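Local atomic coordinates of heme oxygenase (Leptospira interrogans, PDB entry 5KZL), a protein that probably catalyses the oxygen-dependent breakdown of heme to biliverdin, iron and carbon monoxide, and is related to virulence. Residues A[12-17]-A[193-198]; A[69-74]-A[124-129]; A[47-52]-A[91-96]. The protein carries 1 engineered substitution. All coordinates share one frame; numbering follows the deposited sequence.

Interaction 1. Residues A[12-17]-A[193-198]. With HEM (protoporphyrin IX containing Fe), chain B.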
loop_
_atom_site.group_PDB
_atom_site.type_symbol
_atom_site.label_atom_id
_atom_site.label_comp_id
_atom_site.label_asym_id
_atom_site.label_seq_id
_atom_site.Cartn_x
_atom_site.Cartn_y
_atom_site.Cartn_z
ATOM N N THR A 12 -8.113 -9.996 -13.001
ATOM C CA THR A 12 -7.778 -9.610 -14.382
ATOM C C THR A 12 -8.277 -8.167 -14.675
ATOM O O THR A 12 -7.548 -7.374 -15.267
ATOM C CB THR A 12 -8.346 -10.673 -15.344
ATOM O OG1 THR A 12 -7.643 -11.899 -15.114
ATOM C CG2 THR A 12 -8.225 -10.288 -16.815
ATOM N N ILE A 13 -9.517 -7.849 -14.264
ATOM C CA ILE A 13 -10.138 -6.519 -14.444
ATOM C C ILE A 13 -9.251 -5.430 -13.828
ATOM O O ILE A 13 -9.002 -4.392 -14.448
ATOM C CB ILE A 13 -11.594 -6.499 -13.880
ATOM C CG1 ILE A 13 -12.554 -7.215 -14.850
ATOM C CG2 ILE A 13 -12.083 -5.056 -13.603
ATOM C CD1 ILE A 13 -13.839 -7.689 -14.225
ATOM N N LEU A 14 -8.780 -5.677 -12.599
ATOM C CA LEU A 14 -7.922 -4.739 -11.890
ATOM C C LEU A 14 -6.553 -4.636 -12.536
ATOM O O LEU A 14 -6.065 -3.532 -12.699
ATOM C CB LEU A 14 -7.805 -5.122 -10.401
ATOM C CG LEU A 14 -9.102 -5.070 -9.596
ATOM C CD1 LEU A 14 -8.860 -5.458 -8.123
ATOM C CD2 LEU A 14 -9.743 -3.693 -9.685
ATOM N N ARG A 15 -5.943 -5.771 -12.937
ATOM C CA ARG A 15 -4.621 -5.755 -13.578
ATOM C C ARG A 15 -4.650 -4.977 -14.910
ATOM O O ARG A 15 -3.826 -4.081 -15.126
ATOM C CB ARG A 15 -4.113 -7.199 -13.780
ATOM C CG ARG A 15 -2.812 -7.308 -14.558
ATOM C CD ARG A 15 -2.321 -8.738 -14.661
ATOM N NE ARG A 15 -1.773 -9.203 -13.385
ATOM C CZ ARG A 15 -1.302 -10.426 -13.169
ATOM N NH1 ARG A 15 -0.814 -10.756 -11.979
ATOM N NH2 ARG A 15 -1.339 -11.339 -14.134
ATOM N N GLU A 16 -5.582 -5.346 -15.803
ATOM C CA GLU A 16 -5.731 -4.712 -17.115
ATOM C C GLU A 16 -6.217 -3.270 -16.985
ATOM O O GLU A 16 -5.723 -2.398 -17.698
ATOM C CB GLU A 16 -6.673 -5.524 -18.012
ATOM C CG GLU A 16 -6.131 -6.908 -18.371
ATOM C CD GLU A 16 -7.085 -7.818 -19.135
ATOM O OE1 GLU A 16 -8.309 -7.548 -19.148
ATOM O OE2 GLU A 16 -6.609 -8.839 -19.679
ATOM N N GLY A 17 -7.166 -3.029 -16.082
ATOM C CA GLY A 17 -7.733 -1.699 -15.888
ATOM C C GLY A 17 -6.837 -0.666 -15.228
ATOM O O GLY A 17 -7.122 0.530 -15.331
ATOM N N SER A 193 -17.044 -0.908 -10.047
ATOM C CA SER A 193 -16.933 0.064 -8.945
ATOM C C SER A 193 -15.604 -0.168 -8.209
ATOM O O SER A 193 -14.932 0.804 -7.818
ATOM C CB SER A 193 -18.106 -0.073 -7.978
ATOM O OG SER A 193 -19.343 0.255 -8.595
ATOM N N ILE A 194 -15.192 -1.451 -8.056
ATOM C CA ILE A 194 -13.901 -1.786 -7.408
ATOM C C ILE A 194 -12.749 -1.268 -8.293
ATOM O O ILE A 194 -11.807 -0.664 -7.773
ATOM C CB ILE A 194 -13.766 -3.292 -7.009
ATOM C CG1 ILE A 194 -14.846 -3.679 -5.942
ATOM C CG2 ILE A 194 -12.346 -3.592 -6.441
ATOM C CD1 ILE A 194 -15.112 -5.163 -5.806
ATOM N N LEU A 195 -12.863 -1.431 -9.629
ATOM C CA LEU A 195 -11.865 -0.874 -10.559
ATOM C C LEU A 195 -11.783 0.685 -10.453
ATOM O O LEU A 195 -10.685 1.236 -10.365
ATOM C CB LEU A 195 -12.155 -1.345 -12.010
ATOM C CG LEU A 195 -11.283 -0.770 -13.126
ATOM C CD1 LEU A 195 -9.782 -1.059 -12.900
ATOM C CD2 LEU A 195 -11.745 -1.282 -14.494
ATOM N N ALA A 196 -12.937 1.383 -10.414
ATOM C CA ALA A 196 -13.006 2.850 -10.276
ATOM C C ALA A 196 -12.313 3.293 -8.969
ATOM O O ALA A 196 -11.494 4.225 -8.987
ATOM C CB ALA A 196 -14.460 3.295 -10.291
ATOM N N GLU A 197 -12.533 2.541 -7.869
ATOM C CA GLU A 197 -11.860 2.849 -6.601
ATOM C C GLU A 197 -10.338 2.653 -6.695
ATOM O O GLU A 197 -9.590 3.528 -6.249
ATOM C CB GLU A 197 -12.465 2.087 -5.415
ATOM C CG GLU A 197 -11.979 2.593 -4.044
ATOM C CD GLU A 197 -12.311 4.033 -3.679
ATOM O OE1 GLU A 197 -13.152 4.641 -4.378
ATOM O OE2 GLU A 197 -11.736 4.555 -2.695
ATOM N N SER A 198 -9.896 1.565 -7.340
ATOM C CA SER A 198 -8.469 1.262 -7.530
ATOM C C SER A 198 -7.765 2.418 -8.257
ATOM O O SER A 198 -6.688 2.842 -7.844
ATOM C CB SER A 198 -8.293 -0.053 -8.282
ATOM O OG SER A 198 -8.881 -1.120 -7.558
HETATM C CHA HEM B . 2.947 -4.999 -9.494
HETATM C CHB HEM B . 1.044 -1.283 -7.243
HETATM C CHC HEM B . 5.130 1.098 -7.938
HETATM C CHD HEM B . 7.197 -2.860 -9.316
HETATM C C1A HEM B . 2.095 -4.194 -8.818
HETATM C C2A HEM B . 0.730 -4.536 -8.545
HETATM C C3A HEM B . 0.198 -3.478 -7.939
HETATM C C4A HEM B . 1.195 -2.512 -7.808
HETATM C CMA HEM B . -1.182 -3.339 -7.426
HETATM C CAA HEM B . 0.021 -5.827 -8.867
HETATM C CBA HEM B . -0.429 -5.920 -10.342
HETATM C CGA HEM B . -1.250 -7.124 -10.546
HETATM O O1A HEM B . -2.386 -7.032 -10.897
HETATM O O2A HEM B . -0.735 -8.211 -10.335
HETATM C C1B HEM B . 1.991 -0.273 -7.248
HETATM C C2B HEM B . 1.734 1.080 -6.778
HETATM C C3B HEM B . 2.896 1.729 -6.987
HETATM C C4B HEM B . 3.838 0.773 -7.588
HETATM C CMB HEM B . 0.495 1.631 -6.159
HETATM C CAB HEM B . 3.249 3.069 -6.735
HETATM C CBB HEM B . 2.296 3.818 -6.501
HETATM C C1C HEM B . 6.125 0.235 -8.230
HETATM C C2C HEM B . 7.522 0.499 -8.166
HETATM C C3C HEM B . 8.100 -0.652 -8.554
HETATM C C4C HEM B . 7.061 -1.615 -8.817
HETATM C CMC HEM B . 8.195 1.803 -7.740
HETATM C CAC HEM B . 9.527 -0.845 -8.662
HETATM C CBC HEM B . 10.024 -2.014 -8.647
HETATM C C1D HEM B . 6.172 -3.746 -9.579
HETATM C C2D HEM B . 6.396 -5.081 -10.193
HETATM C C3D HEM B . 5.228 -5.672 -10.206
HETATM C C4D HEM B . 4.278 -4.709 -9.630
HETATM C CMD HEM B . 7.699 -5.654 -10.626
HETATM C CAD HEM B . 4.946 -7.037 -10.770
HETATM C CBD HEM B . 5.401 -8.154 -9.906
HETATM C CGD HEM B . 5.089 -9.501 -10.473
HETATM O O1D HEM B . 4.302 -9.637 -11.330
HETATM O O2D HEM B . 5.660 -10.438 -10.003
HETATM N NA HEM B . 2.289 -2.948 -8.372
HETATM N NB HEM B . 3.192 -0.304 -7.714
HETATM N NC HEM B . 5.926 -1.002 -8.625
HETATM N ND HEM B . 4.903 -3.602 -9.268
HETATM FE FE HEM B . 4.087 -1.999 -8.531
HETATM O O HOH W 1 4.747 -2.658 -6.452
#
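Near the two ends of the chain, helix 10-17 lies beside helix 188-210, the N-to-C directions of the two short segments 39° apart and their axes 9.7 Å from each other at closest approach. Along the second segment the first residue to reach across is Ile194, whose CG2 branch lies loosely beside the Leu14 CD2 methyl. Leu195 carries the largest share of the contact. Its CG is anti to the backbone N (chi1 175°), which sends both methyls out against the first helix. Leu195 CD1 packs on the Gly17 backbone, 3.7 Å from Gly17 CA, where no side chain intervenes. The other branch, Leu195 CD2, crosses Ile13 obliquely and meets Ile13 CG2 at 3.9 Å. Leu14 in turn puts its CD2 beside the Leu195 backbone, 3.6 Å from Leu195 CA. Glu197 takes no part across the contact and is held instead by a salt bridge to Arg113 and a hydrogen bond to His128. One turn after Ile194, Ser198 brings its OG to 3.4 Å from Leu14 CD2. That hydroxyl donates to Ile194 O at 3.0 Å from above the carbonyl plane, so the carbonyl takes both Ser198 N and Ser198 OG, and a polar atom in an apolar contact is satisfied within its own helix. Arg15 leaves the first helix on the side away from this packing. Its chain bends at chi3 so that NH1 donates to heme O2A at 3.0 Å, while NE makes only weak bonds to the same carboxylate. Helix 10-17 thus packs on helix 188-210 while its Arg15 holds a propionate at the edge of the heme pocket, to which Tyr130 and Lys174 also contribute hydrogen bonds, in the all-helical heme oxygenase fold.

Interaction 2. Residues A[69-74]-A[124-129]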
loop_
_atom_site.group_PDB
_atom_site.type_symbol
_atom_site.label_atom_id
_atom_site.label_comp_id
_atom_site.label_asym_id
_atom_site.label_seq_id
_atom_site.Cartn_x
_atom_site.Cartn_y
_atom_site.Cartn_z
ATOM N N LEU A 69 -19.307 -9.595 4.290
ATOM C CA LEU A 69 -19.422 -10.775 3.423
ATOM C C LEU A 69 -18.553 -10.721 2.184
ATOM O O LEU A 69 -18.047 -11.755 1.755
ATOM C CB LEU A 69 -20.892 -11.075 3.046
ATOM C CG LEU A 69 -21.817 -11.596 4.167
ATOM C CD1 LEU A 69 -23.169 -11.963 3.602
ATOM C CD2 LEU A 69 -21.241 -12.830 4.825
ATOM N N VAL A 70 -18.342 -9.522 1.629
ATOM C CA VAL A 70 -17.484 -9.382 0.460
ATOM C C VAL A 70 -16.004 -9.446 0.865
ATOM O O VAL A 70 -15.239 -10.163 0.218
ATOM C CB VAL A 70 -17.855 -8.140 -0.395
ATOM C CG1 VAL A 70 -16.768 -7.802 -1.408
ATOM C CG2 VAL A 70 -19.195 -8.352 -1.096
ATOM N N LEU A 71 -15.610 -8.759 1.955
ATOM C CA LEU A 71 -14.212 -8.705 2.381
ATOM C C LEU A 71 -13.692 -9.957 3.093
ATOM O O LEU A 71 -12.480 -10.155 3.131
ATOM C CB LEU A 71 -13.925 -7.462 3.245
ATOM C CG LEU A 71 -14.289 -6.080 2.666
ATOM C CD1 LEU A 71 -14.071 -5.012 3.718
ATOM C CD2 LEU A 71 -13.451 -5.745 1.428
ATOM N N LYS A 72 -14.582 -10.785 3.674
ATOM C CA LYS A 72 -14.223 -11.988 4.440
ATOM C C LYS A 72 -13.096 -12.834 3.819
ATOM O O LYS A 72 -12.132 -13.156 4.514
ATOM C CB LYS A 72 -15.470 -12.853 4.697
ATOM C CG LYS A 72 -15.924 -12.831 6.143
ATOM C CD LYS A 72 -17.010 -13.865 6.410
ATOM C CE LYS A 72 -17.769 -13.555 7.677
ATOM N NZ LYS A 72 -18.671 -14.670 8.063
ATOM N N SER A 73 -13.183 -13.141 2.510
ATOM C CA SER A 73 -12.174 -13.960 1.832
ATOM C C SER A 73 -10.837 -13.241 1.539
ATOM O O SER A 73 -9.881 -13.912 1.127
ATOM C CB SER A 73 -12.741 -14.590 0.566
ATOM O OG SER A 73 -13.268 -13.596 -0.290
ATOM N N ILE A 74 -10.741 -11.916 1.791
ATOM C CA ILE A 74 -9.460 -11.195 1.630
ATOM C C ILE A 74 -8.979 -10.690 3.004
ATOM O O ILE A 74 -8.211 -9.736 3.100
ATOM C CB ILE A 74 -9.390 -10.117 0.506
ATOM C CG1 ILE A 74 -10.479 -9.031 0.674
ATOM C CG2 ILE A 74 -9.422 -10.794 -0.893
ATOM C CD1 ILE A 74 -10.182 -7.675 0.018
ATOM N N LEU A 124 -15.566 -1.538 -1.202
ATOM C CA LEU A 124 -14.541 -0.851 -2.005
ATOM C C LEU A 124 -13.138 -0.863 -1.345
ATOM O O LEU A 124 -12.150 -0.534 -2.012
ATOM C CB LEU A 124 -14.966 0.581 -2.390
ATOM C CG LEU A 124 -16.205 0.756 -3.306
ATOM C CD1 LEU A 124 -16.459 2.228 -3.566
ATOM C CD2 LEU A 124 -16.021 0.051 -4.648
ATOM N N LEU A 125 -13.044 -1.273 -0.053
ATOM C CA LEU A 125 -11.736 -1.424 0.604
ATOM C C LEU A 125 -10.927 -2.535 -0.101
ATOM O O LEU A 125 -9.695 -2.556 0.003
ATOM C CB LEU A 125 -11.887 -1.730 2.109
ATOM C CG LEU A 125 -12.356 -0.563 2.984
ATOM C CD1 LEU A 125 -12.549 -1.015 4.426
ATOM C CD2 LEU A 125 -11.373 0.637 2.916
ATOM N N ALA A 126 -11.616 -3.404 -0.888
ATOM C CA ALA A 126 -10.942 -4.423 -1.707
ATOM C C ALA A 126 -9.954 -3.739 -2.654
ATOM O O ALA A 126 -8.875 -4.274 -2.886
ATOM C CB ALA A 126 -11.959 -5.240 -2.513
ATOM N N ALA A 127 -10.320 -2.553 -3.195
ATOM C CA ALA A 127 -9.473 -1.752 -4.097
ATOM C C ALA A 127 -8.210 -1.252 -3.399
ATOM O O ALA A 127 -7.132 -1.269 -3.985
ATOM C CB ALA A 127 -10.243 -0.567 -4.631
ATOM N N HIS A 128 -8.353 -0.839 -2.151
ATOM C CA HIS A 128 -7.291 -0.356 -1.287
ATOM C C HIS A 128 -6.300 -1.478 -0.954
ATOM O O HIS A 128 -5.088 -1.283 -1.090
ATOM C CB HIS A 128 -7.930 0.290 -0.056
ATOM C CG HIS A 128 -8.570 1.611 -0.379
ATOM N ND1 HIS A 128 -7.938 2.803 -0.101
ATOM C CD2 HIS A 128 -9.738 1.877 -1.018
ATOM C CE1 HIS A 128 -8.757 3.758 -0.513
ATOM N NE2 HIS A 128 -9.845 3.253 -1.095
ATOM N N SER A 129 -6.828 -2.659 -0.567
ATOM C CA SER A 129 -6.056 -3.879 -0.342
ATOM C C SER A 129 -5.263 -4.233 -1.640
ATOM O O SER A 129 -4.049 -4.380 -1.581
ATOM C CB SER A 129 -6.990 -5.023 0.029
ATOM O OG SER A 129 -6.255 -6.231 -0.022
HETATM O O HOH W 2 -6.611 -7.755 2.078
#
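Apolar packing makes up the direct contact between the loop segment 69-74 and the start of helix 125-151. Ile74 and Leu71 carry it. In Ile74, CG1 sits between the backbone N and the carbonyl carbon, the crowded position (chi1 57°), and this carries CD1 toward the helix. There the methyl lies against Ala126, with Ile74 CD1 3.8 Å from Ala126 CA and 3.9 Å from Ala126 CB. The same methyl also reaches the next turn, where Ile74 CD1 lies 4.1 Å from Ser129 CB. Leu71, with CG anti to its carbonyl carbon, spreads two methyls over Leu125 and Ala126: Leu71 CD2 comes to 3.8 Å from Ala126 N, and CD1 lies more loosely against Leu125 CB. The small Ala126 thus lets two branched side chains lie close to the helix backbone.

Hydrogen bonds along the backbone shape the loop so that both side chains face the same way. Ile74 N donates to Leu71 O at 2.8 Å, closing a turn, and the outside residue Asn68 accepts Val70 N and Leu71 N on its OD1, the first of these forming an Asx turn.

Water supplies the polar link between the segments. Water 2 donates to Ile74 O at 2.7 Å and hydrogen-bonds Ser129 OG at 2.6 Å. Ser129 OG, anti to its backbone N, is shared with Tyr177 OH, so the buried hydroxyl has a partner on another helix as well. Behind the contact, Leu125 also packs on helices 41-64 and 105-120.

Since no hydrogen bond passes directly between the segments, their fit rests on methyl-to-backbone packing, and the one polar connection is a water that gives the Ile74 carbonyl a donor and ties it to a hydroxyl already bonded to Tyr177.

Interaction 3. Residues A[47-52]-A[91-96]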
loop_
_atom_site.group_PDB
_atom_site.type_symbol
_atom_site.label_atom_id
_atom_site.label_comp_id
_atom_site.label_asym_id
_atom_site.label_seq_id
_atom_site.Cartn_x
_atom_site.Cartn_y
_atom_site.Cartn_z
ATOM N N HIS A 47 8.419 10.019 3.254
ATOM C CA HIS A 47 7.683 9.086 2.418
ATOM C C HIS A 47 7.119 7.951 3.325
ATOM O O HIS A 47 5.927 7.638 3.224
ATOM C CB HIS A 47 8.633 8.599 1.310
ATOM C CG HIS A 47 8.423 7.204 0.832
ATOM N ND1 HIS A 47 7.558 6.928 -0.208
ATOM C CD2 HIS A 47 9.051 6.060 1.197
ATOM C CE1 HIS A 47 7.666 5.624 -0.428
ATOM N NE2 HIS A 47 8.522 5.056 0.419
ATOM N N LEU A 48 7.940 7.408 4.268
ATOM C CA LEU A 48 7.461 6.398 5.235
ATOM C C LEU A 48 6.406 6.968 6.182
ATOM O O LEU A 48 5.512 6.229 6.575
ATOM C CB LEU A 48 8.603 5.752 6.079
ATOM C CG LEU A 48 9.723 5.023 5.325
ATOM C CD1 LEU A 48 10.886 4.699 6.252
ATOM C CD2 LEU A 48 9.224 3.773 4.606
ATOM N N GLU A 49 6.497 8.260 6.541
ATOM C CA GLU A 49 5.505 8.871 7.438
ATOM C C GLU A 49 4.151 8.869 6.801
ATOM O O GLU A 49 3.186 8.530 7.471
ATOM C CB GLU A 49 5.873 10.304 7.771
ATOM C CG GLU A 49 7.093 10.390 8.652
ATOM C CD GLU A 49 7.516 11.814 8.916
ATOM O OE1 GLU A 49 6.995 12.736 8.255
ATOM O OE2 GLU A 49 8.361 12.007 9.809
ATOM N N ALA A 50 4.072 9.270 5.511
ATOM C CA ALA A 50 2.816 9.291 4.762
ATOM C C ALA A 50 2.219 7.876 4.714
ATOM O O ALA A 50 1.031 7.728 4.969
ATOM C CB ALA A 50 3.039 9.825 3.351
ATOM N N PHE A 51 3.055 6.838 4.451
ATOM C CA PHE A 51 2.600 5.445 4.433
ATOM C C PHE A 51 2.159 4.997 5.820
ATOM O O PHE A 51 1.160 4.292 5.929
ATOM C CB PHE A 51 3.677 4.512 3.868
ATOM C CG PHE A 51 3.762 4.468 2.356
ATOM C CD1 PHE A 51 2.637 4.712 1.568
ATOM C CD2 PHE A 51 4.946 4.105 1.719
ATOM C CE1 PHE A 51 2.713 4.644 0.172
ATOM C CE2 PHE A 51 5.003 3.988 0.332
ATOM C CZ PHE A 51 3.898 4.293 -0.436
ATOM N N TYR A 52 2.865 5.426 6.876
ATOM C CA TYR A 52 2.416 5.071 8.221
ATOM C C TYR A 52 0.936 5.451 8.436
ATOM O O TYR A 52 0.146 4.604 8.871
ATOM C CB TYR A 52 3.285 5.690 9.321
ATOM C CG TYR A 52 2.648 5.449 10.676
ATOM C CD1 TYR A 52 2.757 4.212 11.307
ATOM C CD2 TYR A 52 1.805 6.400 11.252
ATOM C CE1 TYR A 52 2.107 3.955 12.519
ATOM C CE2 TYR A 52 1.161 6.161 12.467
ATOM C CZ TYR A 52 1.308 4.932 13.092
ATOM O OH TYR A 52 0.660 4.681 14.276
ATOM N N PHE A 91 14.187 3.377 12.884
ATOM C CA PHE A 91 15.560 3.281 12.370
ATOM C C PHE A 91 16.036 4.648 11.829
ATOM O O PHE A 91 17.156 5.078 12.125
ATOM C CB PHE A 91 15.709 2.183 11.294
ATOM C CG PHE A 91 17.059 2.242 10.601
ATOM C CD1 PHE A 91 18.201 1.737 11.221
ATOM C CD2 PHE A 91 17.202 2.883 9.377
ATOM C CE1 PHE A 91 19.452 1.840 10.604
ATOM C CE2 PHE A 91 18.454 3.016 8.776
ATOM C CZ PHE A 91 19.571 2.493 9.392
ATOM N N PHE A 92 15.200 5.304 11.011
ATOM C CA PHE A 92 15.577 6.587 10.416
ATOM C C PHE A 92 15.598 7.772 11.405
ATOM O O PHE A 92 16.480 8.636 11.314
ATOM C CB PHE A 92 14.699 6.908 9.196
ATOM C CG PHE A 92 15.034 5.978 8.057
ATOM C CD1 PHE A 92 16.216 6.123 7.346
ATOM C CD2 PHE A 92 14.202 4.902 7.748
ATOM C CE1 PHE A 92 16.563 5.215 6.340
ATOM C CE2 PHE A 92 14.547 3.997 6.745
ATOM C CZ PHE A 92 15.720 4.165 6.038
ATOM N N TYR A 93 14.629 7.825 12.322
ATOM C CA TYR A 93 14.522 8.963 13.239
ATOM C C TYR A 93 15.175 8.796 14.616
ATOM O O TYR A 93 15.349 9.803 15.319
ATOM C CB TYR A 93 13.060 9.338 13.424
ATOM C CG TYR A 93 12.483 10.078 12.240
ATOM C CD1 TYR A 93 12.718 11.441 12.061
ATOM C CD2 TYR A 93 11.665 9.431 11.321
ATOM C CE1 TYR A 93 12.178 12.131 10.980
ATOM C CE2 TYR A 93 11.104 10.120 10.240
ATOM C CZ TYR A 93 11.369 11.470 10.073
ATOM O OH TYR A 93 10.844 12.169 9.010
ATOM N N GLY A 94 15.449 7.552 15.019
ATOM C CA GLY A 94 15.969 7.227 16.343
ATOM C C GLY A 94 14.784 7.065 17.277
ATOM O O GLY A 94 14.620 6.033 17.925
ATOM N N THR A 95 13.909 8.086 17.298
ATOM C CA THR A 95 12.653 8.119 18.036
ATOM C C THR A 95 11.646 8.855 17.148
ATOM O O THR A 95 11.878 10.012 16.784
ATOM C CB THR A 95 12.836 8.687 19.464
ATOM O OG1 THR A 95 11.554 8.907 20.032
ATOM C CG2 THR A 95 13.668 9.979 19.513
ATOM N N TRP A 96 10.574 8.175 16.732
ATOM C CA TRP A 96 9.616 8.865 15.893
ATOM C C TRP A 96 8.381 9.262 16.675
ATOM O O TRP A 96 7.622 8.414 17.117
ATOM C CB TRP A 96 9.286 8.106 14.597
ATOM C CG TRP A 96 8.387 8.868 13.673
ATOM C CD1 TRP A 96 8.712 9.966 12.924
ATOM C CD2 TRP A 96 7.014 8.575 13.382
ATOM N NE1 TRP A 96 7.623 10.374 12.186
ATOM C CE2 TRP A 96 6.563 9.547 12.459
ATOM C CE3 TRP A 96 6.118 7.581 13.809
ATOM C CZ2 TRP A 96 5.249 9.565 11.972
ATOM C CZ3 TRP A 96 4.816 7.598 13.322
ATOM C CH2 TRP A 96 4.396 8.576 12.410
#
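Segment 47-52 is a regular stretch within the first half of helix 41-64, whereas 91-96 runs off the end of helix 82-93 and turns toward the other segment. Gly94 is the first residue to leave the helix and does so with positive phi (87°), a value that favours glycine. The backbones stay well apart: Leu48 CA and Phe92 CA are separated by 9.6 Å, and Glu49 CA and Trp96 CA by 9.4 Å, so long side chains do the bridging. On the helical side Leu48, with CG anti to its carbonyl carbon, sets CD1 3.6 Å from Phe92 CD2, the two side chains crossing at about a right angle. Glu49 extends beyond CG between two aromatic residues. Its OE2 lies 2.6 Å from Tyr93 OH, with the carboxylate nearly parallel to the tyrosine ring. The same oxygen accepts a hydrogen bond from Trp96 NE1 at 3.0 Å; the bond is bent (147° at the hydrogen), and the donor stands above the carboxylate plane.

In the all-helical heme oxygenase fold, this contact pins the loop leaving helix 82-93 to the long helix 41-64, on a partly buried flank away from the heme. Trp96, its CG anti to the backbone N, turns the indole back toward that helix. The far edge of its six-membered ring meets the face of Tyr52 in a T-shaped pair, the ring centroids 5.1 Å apart and the planes at 68°. Trp96 CZ3 stands over the Tyr52 face, offset toward the rim, and Trp96 CH2 comes to 3.6 Å from Tyr52 CD2. At the other end of the indole, Trp96 CD1 lies over a face of Tyr93. His101 stacks on Trp96 and also meets the Tyr93 ring, while Tyr44 packs against Phe92.

How the interactions relate
Interactions 1 and 2 are both buried and touch each other: helix 125-151, which carries one side of interaction 2, packs on helix 188-210 of interaction 1, with Glu197 hydrogen-bonded to His128 and Ala127 packed against Ile194 and Ser198. Interaction 3 stands apart, about 30 Å and 27 Å from them between centres and on the opposite side of the chain's centre, only partly buried. The chemistry follows the place. The two buried contacts join their segments through aliphatic groups without a direct hydrogen bond, whereas the partly buried one relies on aromatic rings around a carboxylate. Interaction 1 alone of the three includes a residue of the heme pocket.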